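Local coordinates for stress response kinase A (Escherichia coli, PDB 1ZYL), which phosphorylates serine and threonine residues, itself included, using ATP, and protects cells in the stress response, at residues A124-L129 and G212-V216; G200-A204 and W231-N235; G224-Q228 and E262-I266; E267-A271 and Q313-L317. All blocks are in the same frame, centred on the assembly; numbering follows the deposited sequence.

Contact 1. Residues A124-L129 and G212-V216; sequences AVGRYL and GPMFV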
loop_
_atom_site.group_PDB
_atom_site.type_symbol
_atom_site.label_atom_id
_atom_site.label_comp_id
_atom_site.label_asym_id
_atom_site.label_seq_id
_atom_site.Cartn_x
_atom_site.Cartn_y
_atom_site.Cartn_z
ATOM N N ALA A 124 -8.100 17.171 -7.801
ATOM C CA ALA A 124 -6.901 17.001 -8.621
ATOM C C ALA A 124 -6.379 15.578 -8.468
ATOM O O ALA A 124 -5.933 14.967 -9.439
ATOM C CB ALA A 124 -5.827 17.993 -8.204
ATOM N N VAL A 125 -6.433 15.057 -7.243
ATOM C CA VAL A 125 -5.977 13.696 -6.964
ATOM C C VAL A 125 -6.953 12.695 -7.566
ATOM O O VAL A 125 -6.549 11.725 -8.184
ATOM C CB VAL A 125 -5.829 13.445 -5.425
ATOM C CG1 VAL A 125 -5.831 11.963 -5.119
ATOM C CG2 VAL A 125 -4.528 14.042 -4.929
ATOM N N GLY A 126 -8.244 12.940 -7.392
ATOM C CA GLY A 126 -9.239 12.037 -7.938
ATOM C C GLY A 126 -9.163 11.993 -9.450
ATOM O O GLY A 126 -9.374 10.946 -10.071
ATOM N N ARG A 127 -8.857 13.141 -10.042
ATOM C CA ARG A 127 -8.749 13.257 -11.487
ATOM C C ARG A 127 -7.538 12.484 -12.033
ATOM O O ARG A 127 -7.668 11.739 -13.001
ATOM C CB ARG A 127 -8.669 14.731 -11.879
ATOM C CG ARG A 127 -8.559 14.968 -13.361
ATOM C CD ARG A 127 -8.486 16.451 -13.662
ATOM N NE ARG A 127 -7.587 16.722 -14.779
ATOM C CZ ARG A 127 -6.265 16.566 -14.729
ATOM N NH1 ARG A 127 -5.687 16.142 -13.607
ATOM N NH2 ARG A 127 -5.523 16.826 -15.802
ATOM N N TYR A 128 -6.371 12.654 -11.418
ATOM C CA TYR A 128 -5.173 11.946 -11.856
ATOM C C TYR A 128 -5.333 10.461 -11.599
ATOM O O TYR A 128 -4.797 9.631 -12.330
ATOM C CB TYR A 128 -3.940 12.471 -11.121
ATOM C CG TYR A 128 -3.276 13.639 -11.814
ATOM C CD1 TYR A 128 -2.665 14.659 -11.080
ATOM C CD2 TYR A 128 -3.239 13.716 -13.208
ATOM C CE1 TYR A 128 -2.035 15.727 -11.720
ATOM C CE2 TYR A 128 -2.611 14.774 -13.855
ATOM C CZ TYR A 128 -2.011 15.775 -13.108
ATOM O OH TYR A 128 -1.375 16.813 -13.751
ATOM N N LEU A 129 -6.075 10.137 -10.550
ATOM C CA LEU A 129 -6.340 8.753 -10.186
ATOM C C LEU A 129 -7.176 8.123 -11.310
ATOM O O LEU A 129 -7.108 6.922 -11.570
ATOM C CB LEU A 129 -7.108 8.728 -8.863
ATOM C CG LEU A 129 -6.646 7.817 -7.724
ATOM C CD1 LEU A 129 -5.134 7.621 -7.754
ATOM C CD2 LEU A 129 -7.082 8.443 -6.401
ATOM N N GLY A 212 0.187 20.422 -7.610
ATOM C CA GLY A 212 -0.278 19.235 -8.299
ATOM C C GLY A 212 -0.010 18.024 -7.424
ATOM O O GLY A 212 0.911 18.045 -6.606
ATOM N N PRO A 213 -0.819 16.962 -7.539
ATOM C CA PRO A 213 -0.562 15.787 -6.706
ATOM C C PRO A 213 0.559 14.993 -7.339
ATOM O O PRO A 213 0.794 15.092 -8.541
ATOM C CB PRO A 213 -1.879 15.017 -6.761
ATOM C CG PRO A 213 -2.888 16.063 -7.074
ATOM C CD PRO A 213 -2.175 16.905 -8.102
ATOM N N MET A 214 1.253 14.216 -6.525
ATOM C CA MET A 214 2.331 13.374 -7.016
ATOM C C MET A 214 2.272 12.102 -6.205
ATOM O O MET A 214 2.504 12.130 -4.998
ATOM C CB MET A 214 3.688 14.040 -6.811
ATOM C CG MET A 214 3.854 15.342 -7.553
ATOM S SD MET A 214 5.452 16.049 -7.192
ATOM C CE MET A 214 5.259 16.426 -5.444
ATOM N N PHE A 215 1.946 10.993 -6.857
ATOM C CA PHE A 215 1.863 9.729 -6.155
ATOM C C PHE A 215 3.231 9.087 -6.016
ATOM O O PHE A 215 4.020 9.045 -6.964
ATOM C CB PHE A 215 0.888 8.796 -6.872
ATOM C CG PHE A 215 -0.469 9.389 -7.030
ATOM C CD1 PHE A 215 -0.752 10.226 -8.100
ATOM C CD2 PHE A 215 -1.431 9.209 -6.046
ATOM C CE1 PHE A 215 -1.971 10.883 -8.181
ATOM C CE2 PHE A 215 -2.653 9.864 -6.118
ATOM C CZ PHE A 215 -2.923 10.701 -7.184
ATOM N N VAL A 216 3.518 8.607 -4.816
ATOM C CA VAL A 216 4.795 7.969 -4.567
ATOM C C VAL A 216 4.586 6.589 -3.984
ATOM O O VAL A 216 3.582 6.330 -3.311
ATOM C CB VAL A 216 5.663 8.793 -3.580
ATOM C CG1 VAL A 216 6.073 10.094 -4.221
ATOM C CG2 VAL A 216 4.894 9.067 -2.299
#

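Contact 2. Residues G200-A204 and W231-N235; sequences GDCHA and WMLLN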
loop_
_atom_site.group_PDB
_atom_site.type_symbol
_atom_site.label_atom_id
_atom_site.label_comp_id
_atom_site.label_asym_id
_atom_site.label_seq_id
_atom_site.Cartn_x
_atom_site.Cartn_y
_atom_site.Cartn_z
ATOM N N GLY A 200 -2.482 0.481 -5.249
ATOM C CA GLY A 200 -2.482 -0.487 -4.166
ATOM C C GLY A 200 -2.418 -0.008 -2.735
ATOM O O GLY A 200 -2.865 -0.719 -1.842
ATOM N N ASP A 201 -1.855 1.175 -2.508
ATOM C CA ASP A 201 -1.728 1.740 -1.165
ATOM C C ASP A 201 -1.964 3.234 -1.305
ATOM O O ASP A 201 -1.118 4.039 -0.935
ATOM C CB ASP A 201 -0.313 1.483 -0.629
ATOM C CG ASP A 201 -0.150 1.874 0.836
ATOM O OD1 ASP A 201 0.988 1.826 1.349
ATOM O OD2 ASP A 201 -1.158 2.223 1.477
ATOM N N CYS A 202 -3.121 3.602 -1.841
ATOM C CA CYS A 202 -3.427 5.006 -2.080
ATOM C C CYS A 202 -4.172 5.712 -0.971
ATOM O O CYS A 202 -5.393 5.632 -0.866
ATOM C CB CYS A 202 -4.209 5.148 -3.381
ATOM S SG CYS A 202 -4.466 6.850 -3.886
ATOM N N HIS A 203 -3.417 6.432 -0.157
ATOM C CA HIS A 203 -3.965 7.184 0.959
ATOM C C HIS A 203 -3.042 8.384 1.156
ATOM O O HIS A 203 -1.866 8.343 0.783
ATOM C CB HIS A 203 -3.983 6.313 2.219
ATOM C CG HIS A 203 -2.617 5.982 2.741
ATOM N ND1 HIS A 203 -1.885 6.856 3.517
ATOM C CD2 HIS A 203 -1.826 4.901 2.543
ATOM C CE1 HIS A 203 -0.703 6.325 3.773
ATOM N NE2 HIS A 203 -0.642 5.140 3.192
ATOM N N ALA A 204 -3.580 9.445 1.740
ATOM C CA ALA A 204 -2.821 10.666 1.972
ATOM C C ALA A 204 -1.313 10.459 2.132
ATOM O O ALA A 204 -0.508 11.086 1.442
ATOM C CB ALA A 204 -3.376 11.382 3.188
ATOM N N TRP A 231 -11.158 4.540 -1.451
ATOM C CA TRP A 231 -11.737 4.569 -0.119
ATOM C C TRP A 231 -10.857 5.143 0.985
ATOM O O TRP A 231 -11.360 5.843 1.860
ATOM C CB TRP A 231 -12.272 3.186 0.293
ATOM C CG TRP A 231 -11.241 2.183 0.689
ATOM C CD1 TRP A 231 -10.596 1.301 -0.129
ATOM C CD2 TRP A 231 -10.735 1.953 2.009
ATOM N NE1 TRP A 231 -9.721 0.534 0.600
ATOM C CE2 TRP A 231 -9.786 0.913 1.915
ATOM C CE3 TRP A 231 -10.990 2.528 3.263
ATOM C CZ2 TRP A 231 -9.089 0.431 3.032
ATOM C CZ3 TRP A 231 -10.300 2.052 4.373
ATOM C CH2 TRP A 231 -9.360 1.011 4.247
ATOM N N MET A 232 -9.555 4.887 0.956
ATOM C CA MET A 232 -8.697 5.402 2.027
ATOM C C MET A 232 -8.499 6.905 2.022
ATOM O O MET A 232 -7.820 7.440 2.893
ATOM C CB MET A 232 -7.326 4.707 2.022
ATOM C CG MET A 232 -7.363 3.285 2.579
ATOM S SD MET A 232 -5.762 2.474 2.647
ATOM C CE MET A 232 -5.557 2.048 0.949
ATOM N N LEU A 233 -9.095 7.591 1.054
ATOM C CA LEU A 233 -8.955 9.039 0.970
ATOM C C LEU A 233 -9.967 9.769 1.849
ATOM O O LEU A 233 -9.645 10.786 2.450
ATOM C CB LEU A 233 -9.102 9.513 -0.487
ATOM C CG LEU A 233 -8.008 9.160 -1.511
ATOM C CD1 LEU A 233 -8.417 9.631 -2.891
ATOM C CD2 LEU A 233 -6.693 9.805 -1.126
ATOM N N LEU A 234 -11.182 9.241 1.934
ATOM C CA LEU A 234 -12.235 9.877 2.711
ATOM C C LEU A 234 -11.838 10.182 4.141
ATOM O O LEU A 234 -11.163 9.392 4.788
ATOM C CB LEU A 234 -13.478 9.002 2.720
ATOM C CG LEU A 234 -13.880 8.304 1.423
ATOM C CD1 LEU A 234 -15.343 7.916 1.566
ATOM C CD2 LEU A 234 -13.677 9.200 0.202
ATOM N N ASN A 235 -12.275 11.332 4.638
ATOM C CA ASN A 235 -11.959 11.738 5.997
ATOM C C ASN A 235 -12.996 12.716 6.533
ATOM O O ASN A 235 -13.443 13.603 5.808
ATOM C CB ASN A 235 -10.588 12.401 6.033
ATOM C CG ASN A 235 -10.544 13.678 5.223
ATOM O OD1 ASN A 235 -10.658 13.652 4.003
ATOM N ND2 ASN A 235 -10.389 14.806 5.901
#

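Contact 3. Residues G224-Q228 and E262-I266; sequences GPAVQ and EIGLI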
loop_
_atom_site.group_PDB
_atom_site.type_symbol
_atom_site.label_atom_id
_atom_site.label_comp_id
_atom_site.label_asym_id
_atom_site.label_seq_id
_atom_site.Cartn_x
_atom_site.Cartn_y
_atom_site.Cartn_z
ATOM N N GLY A 224 -6.596 -5.070 -8.487
ATOM C CA GLY A 224 -7.770 -5.030 -7.635
ATOM C C GLY A 224 -8.853 -4.118 -8.170
ATOM O O GLY A 224 -8.800 -3.691 -9.324
ATOM N N PRO A 225 -9.861 -3.801 -7.350
ATOM C CA PRO A 225 -10.964 -2.926 -7.756
ATOM C C PRO A 225 -10.592 -1.460 -7.583
ATOM O O PRO A 225 -10.006 -1.069 -6.565
ATOM C CB PRO A 225 -12.088 -3.352 -6.829
ATOM C CG PRO A 225 -11.359 -3.626 -5.576
ATOM C CD PRO A 225 -10.121 -4.384 -6.024
ATOM N N ALA A 226 -10.946 -0.653 -8.578
ATOM C CA ALA A 226 -10.652 0.773 -8.566
ATOM C C ALA A 226 -10.870 1.395 -7.191
ATOM O O ALA A 226 -10.048 2.195 -6.740
ATOM C CB ALA A 226 -11.490 1.483 -9.612
ATOM N N VAL A 227 -11.960 1.028 -6.519
ATOM C CA VAL A 227 -12.244 1.569 -5.190
ATOM C C VAL A 227 -11.069 1.528 -4.224
ATOM O O VAL A 227 -10.960 2.395 -3.351
ATOM C CB VAL A 227 -13.399 0.845 -4.490
ATOM C CG1 VAL A 227 -14.645 1.676 -4.582
ATOM C CG2 VAL A 227 -13.616 -0.512 -5.100
ATOM N N GLN A 228 -10.206 0.524 -4.377
ATOM C CA GLN A 228 -9.045 0.357 -3.504
ATOM C C GLN A 228 -8.227 1.628 -3.361
ATOM O O GLN A 228 -7.749 1.935 -2.275
ATOM C CB GLN A 228 -8.128 -0.742 -4.032
ATOM C CG GLN A 228 -7.795 -1.817 -3.022
ATOM C CD GLN A 228 -7.285 -1.267 -1.708
ATOM O OE1 GLN A 228 -6.133 -0.844 -1.593
ATOM N NE2 GLN A 228 -8.150 -1.272 -0.702
ATOM N N GLU A 262 -18.994 -0.564 -6.590
ATOM C CA GLU A 262 -17.763 -0.936 -5.897
ATOM C C GLU A 262 -17.684 -0.308 -4.516
ATOM O O GLU A 262 -16.840 -0.691 -3.709
ATOM C CB GLU A 262 -16.524 -0.518 -6.689
ATOM C CG GLU A 262 -16.373 -1.181 -8.039
ATOM C CD GLU A 262 -15.061 -0.820 -8.713
ATOM O OE1 GLU A 262 -15.026 -0.828 -9.958
ATOM O OE2 GLU A 262 -14.069 -0.537 -8.006
ATOM N N ILE A 263 -18.561 0.654 -4.247
ATOM C CA ILE A 263 -18.570 1.320 -2.951
ATOM C C ILE A 263 -18.974 0.331 -1.857
ATOM O O ILE A 263 -18.721 0.549 -0.668
ATOM C CB ILE A 263 -19.545 2.501 -2.969
ATOM C CG1 ILE A 263 -19.145 3.466 -4.082
ATOM C CG2 ILE A 263 -19.541 3.220 -1.634
ATOM C CD1 ILE A 263 -17.807 4.066 -3.879
ATOM N N GLY A 264 -19.587 -0.769 -2.274
ATOM C CA GLY A 264 -20.013 -1.782 -1.331
ATOM C C GLY A 264 -18.863 -2.667 -0.895
ATOM O O GLY A 264 -18.949 -3.379 0.113
ATOM N N LEU A 265 -17.775 -2.614 -1.651
ATOM C CA LEU A 265 -16.595 -3.407 -1.345
ATOM C C LEU A 265 -15.678 -2.725 -0.318
ATOM O O LEU A 265 -14.665 -3.311 0.078
ATOM C CB LEU A 265 -15.786 -3.633 -2.621
ATOM C CG LEU A 265 -16.464 -4.125 -3.899
ATOM C CD1 LEU A 265 -15.479 -4.048 -5.062
ATOM C CD2 LEU A 265 -16.938 -5.549 -3.712
ATOM N N ILE A 266 -16.006 -1.504 0.115
ATOM C CA ILE A 266 -15.118 -0.800 1.043
ATOM C C ILE A 266 -14.963 -1.429 2.422
ATOM O O ILE A 266 -13.846 -1.631 2.879
ATOM C CB ILE A 266 -15.497 0.698 1.228
ATOM C CG1 ILE A 266 -16.906 0.810 1.774
ATOM C CG2 ILE A 266 -15.387 1.447 -0.093
ATOM C CD1 ILE A 266 -17.268 2.212 2.218
#

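Contact 4. Residues E267-A271 and Q313-L317; sequences EPLRA and QAKVL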
loop_
_atom_site.group_PDB
_atom_site.type_symbol
_atom_site.label_atom_id
_atom_site.label_comp_id
_atom_site.label_asym_id
_atom_site.label_seq_id
_atom_site.Cartn_x
_atom_site.Cartn_y
_atom_site.Cartn_z
ATOM N N GLU A 267 -16.058 -1.742 3.097
ATOM C CA GLU A 267 -15.926 -2.342 4.414
ATOM C C GLU A 267 -15.185 -3.665 4.301
ATOM O O GLU A 267 -14.445 -4.049 5.202
ATOM C CB GLU A 267 -17.291 -2.493 5.080
ATOM C CG GLU A 267 -17.939 -1.136 5.343
ATOM C CD GLU A 267 -16.988 -0.149 6.038
ATOM O OE1 GLU A 267 -17.078 1.072 5.749
ATOM O OE2 GLU A 267 -16.158 -0.587 6.874
ATOM N N PRO A 268 -15.391 -4.400 3.202
ATOM C CA PRO A 268 -14.628 -5.646 3.141
ATOM C C PRO A 268 -13.142 -5.347 2.919
ATOM O O PRO A 268 -12.279 -6.045 3.442
ATOM C CB PRO A 268 -15.269 -6.378 1.974
ATOM C CG PRO A 268 -16.698 -6.017 2.151
ATOM C CD PRO A 268 -16.618 -4.516 2.395
ATOM N N LEU A 269 -12.834 -4.301 2.155
ATOM C CA LEU A 269 -11.432 -3.947 1.904
ATOM C C LEU A 269 -10.754 -3.487 3.184
ATOM O O LEU A 269 -9.614 -3.864 3.461
ATOM C CB LEU A 269 -11.318 -2.839 0.851
ATOM C CG LEU A 269 -11.680 -3.246 -0.572
ATOM C CD1 LEU A 269 -11.627 -2.039 -1.467
ATOM C CD2 LEU A 269 -10.735 -4.317 -1.054
ATOM N N ARG A 270 -11.458 -2.666 3.955
ATOM C CA ARG A 270 -10.926 -2.161 5.211
ATOM C C ARG A 270 -10.687 -3.347 6.161
ATOM O O ARG A 270 -9.648 -3.427 6.830
ATOM C CB ARG A 270 -11.905 -1.150 5.814
ATOM C CG ARG A 270 -11.550 -0.697 7.226
ATOM C CD ARG A 270 -12.623 0.211 7.782
ATOM N NE ARG A 270 -12.562 1.568 7.241
ATOM C CZ ARG A 270 -13.595 2.192 6.681
ATOM N NH1 ARG A 270 -13.465 3.429 6.225
ATOM N NH2 ARG A 270 -14.761 1.570 6.558
ATOM N N ALA A 271 -11.645 -4.269 6.206
ATOM C CA ALA A 271 -11.509 -5.449 7.045
ATOM C C ALA A 271 -10.281 -6.190 6.555
ATOM O O ALA A 271 -9.476 -6.682 7.345
ATOM C CB ALA A 271 -12.725 -6.342 6.905
ATOM N N GLN A 313 -15.959 -4.708 13.340
ATOM C CA GLN A 313 -15.995 -4.681 11.879
ATOM C C GLN A 313 -17.049 -5.605 11.303
ATOM O O GLN A 313 -17.678 -5.272 10.305
ATOM C CB GLN A 313 -14.626 -5.047 11.286
ATOM C CG GLN A 313 -13.799 -3.846 10.865
ATOM C CD GLN A 313 -14.456 -3.052 9.753
ATOM O OE1 GLN A 313 -14.664 -3.564 8.661
ATOM N NE2 GLN A 313 -14.785 -1.794 10.027
ATOM N N ALA A 314 -17.238 -6.765 11.920
ATOM C CA ALA A 314 -18.240 -7.705 11.425
ATOM C C ALA A 314 -19.645 -7.102 11.557
ATOM O O ALA A 314 -20.529 -7.384 10.747
ATOM C CB ALA A 314 -18.150 -9.028 12.178
ATOM N N LYS A 315 -19.844 -6.262 12.568
ATOM C CA LYS A 315 -21.138 -5.629 12.767
ATOM C C LYS A 315 -21.396 -4.570 11.695
ATOM O O LYS A 315 -22.540 -4.317 11.312
ATOM C CB LYS A 315 -21.209 -5.012 14.163
ATOM C CG LYS A 315 -21.196 -6.060 15.264
ATOM C CD LYS A 315 -21.218 -5.450 16.651
ATOM C CE LYS A 315 -21.151 -6.536 17.717
ATOM N NZ LYS A 315 -20.932 -5.962 19.078
ATOM N N VAL A 316 -20.323 -3.962 11.208
ATOM C CA VAL A 316 -20.424 -2.948 10.170
ATOM C C VAL A 316 -20.803 -3.622 8.859
ATOM O O VAL A 316 -21.440 -3.020 7.995
ATOM C CB VAL A 316 -19.082 -2.223 9.995
ATOM C CG1 VAL A 316 -19.157 -1.233 8.849
ATOM C CG2 VAL A 316 -18.715 -1.519 11.285
ATOM N N LEU A 317 -20.407 -4.884 8.729
ATOM C CA LEU A 317 -20.675 -5.673 7.533
ATOM C C LEU A 317 -22.069 -6.301 7.544
ATOM O O LEU A 317 -22.485 -6.915 6.564
ATOM C CB LEU A 317 -19.605 -6.766 7.388
ATOM C CG LEU A 317 -18.182 -6.272 7.101
ATOM C CD1 LEU A 317 -17.155 -7.243 7.650
ATOM C CD2 LEU A 317 -18.002 -6.080 5.616
#

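Contact 1. Residues A124-L129 and G212-V216
The axis of the 124-129 turns of helix 119-136 passes strand 213-215 at -48°, with a closest approach of 8.8 Å, and V125 and P213 sit closest with CA atoms 5.8 Å apart. No hydrogen bond joins the two; the contact is made by apolar side chains. V125 stands with CG1 anti to its backbone N (chi1 160°), which divides its methyls between two partners: CG2 rests on CB and CG of P213, and CG1 reaches F215 CZ at 3.8 Å. A124 CB extends the cover of the proline, touching its CG at 3.7 Å. From the next turn Y128 brings its ring edge to P213 CD, 3.8 Å from Y128 CD1, while its CB meets the edge of the F215 ring near CE1. L129 CD1 reaches F215 obliquely, 3.7 Å from CE2. Shortening F215 to an alanine would probably open a gap between V125 CG1, Y128 CB and L129 CD1, which the ring now fills. P213 also touches I207 of the paired strand 207-209. A long helix backing this short hairpin is characteristic of the C-terminal lobe of kinase-like folds, where it falls, along the chain, between the inferred magnesium ligands N206 and D217.

Contact 2. Residues G200-A204 and W231-N235
The imidazole of H203 has D201 OD2 at its edge, in the ring plane, and meets the sulfur of M232 only obliquely, SD lying 5.4 Å from the ring centroid and 62° off the normal. On the other side of the contact, one face of the W231 indole carries M232 CG, 3.2 Å above the plane and offset toward the rim. M232 therefore lies between the tryptophan and the 200-204 loop. Its CB packs on H203 CB at 3.7 Å and approaches C202 O at 3.6 Å; a bend at chi3 (-77°) turns CE back to the loop backbone, within 4.0 Å of C202 N. L233 follows more loosely, with CD2 placed 4.2 Å from A204 N. No hydrogen bond crosses between the segments, and the type I turn W231-L234 is applied to the loop by van der Waals contact. The polar end of D201 is held from elsewhere, through a salt bridge of OD2 with R273, while its carbonyl O accepts a bond from N206 ND2. With D201 the inferred proton acceptor and N206 an inferred magnesium ligand, the 200-204 segment belongs to the catalytic loop of the protein kinase-like fold, here backed by M232 and L233.

Contact 3. Residues G224-Q228 and E262-I266
V227 N donates a nearly straight hydrogen bond to E262 OE2 (3.0 Å, 165°), tying the loop after strand 223-224 to the 3-10 segment that leads into helix 266-283, both within the helical lobe of this aminoglycoside phosphotransferase-like kinase fold. The amide comes in nearly along the C-O axis of the carboxylate. A226 N is also close to OE2 but badly angled, so V227 N is the one donor that the loop supplies. E262 gets there by running out straight beyond CG (chi2 -175°), which carries its acid group past V227 and over one face of the P225-A226 peptide; P225 CB and A226 CB lie beside OE2, each 3.6 Å away. L265 CD1 touches both loop residues, 3.9 Å from P225 CB and 4.0 Å from V227 CG2, while on the other methyl of the valine, I263 CD1 stands 4.0 Å from V227 CG1. Because the carboxylate is buried among these carbons, its proton affinity may be raised somewhat, although the amide would offset part of that effect. Farther out, F193 covers P225, Y252 touches A226 and F258 packs on V227. The 3-10 segment is closed by L265 N on E262 O. The loop likewise turns on itself here, Q228 N reaching back to P225 O at 2.7 Å.

Contact 4. Residues E267-A271 and Q313-L317
Antiparallel helix packing brings E267 and A271, near the start of helix 266-283, against the 313-317 segment, which carries the last part of helix 300-316, in the helical lobe of the kinase-like fold. The pairing runs in opposite directions along the two helices: the CA atoms of E267 and L317 are 6.6 Å apart, as are those of A271 and Q313. Q313 bends at chi2 (-63°), which brings its amide against the neighbouring helix. There OE1 lies against A271 CB at 3.8 Å, and NE2 sits 3.7 Å from R270 CD. The side chains of E267 and Q313 cross at about a right angle, while their carboxylate and amide planes are 38° apart; OE2 stays 3.6 Å from Q313 NE2, a proximity rather than a hydrogen bond. Replacing Q313 by an alanine would probably leave A271 CB and the R270 methylene without this cover and open a gap between the helices. V316 adds a methyl at the more exposed margin: CG1, anti to the backbone N (chi1 176°), lies 3.6 Å from E267 OE2. On the buried side, helix 171-188 closes the packing, with A184 and H188 against L317 and V185 against P268. Here one leucine methyl serves two residues, L317 CD2 lying 3.7 Å from E267 CB and equally 3.7 Å from P268 CG.

In the fold
Contact 2 links the other three and holds the inferred proton acceptor D201, whose side chain is about 3 Å from that of N206 and about 6 Å from that of D217. Contact 1 joins it through L129 CD2, 3.9 Å from L233 CD1, so the helix that packs on the hairpin also packs on the turn behind the catalytic loop. W231 makes the contacts to the other two, its CB 3.6 Å from I266 CG2 of contact 3 and its CH2 3.7 Å from R270 CA of contact 4. Contacts 3 and 4, with centres about 13 Å apart, lie away from the catalytic and magnesium-binding residues; contacts 1 and 4 are farthest apart, about 27 Å between centres.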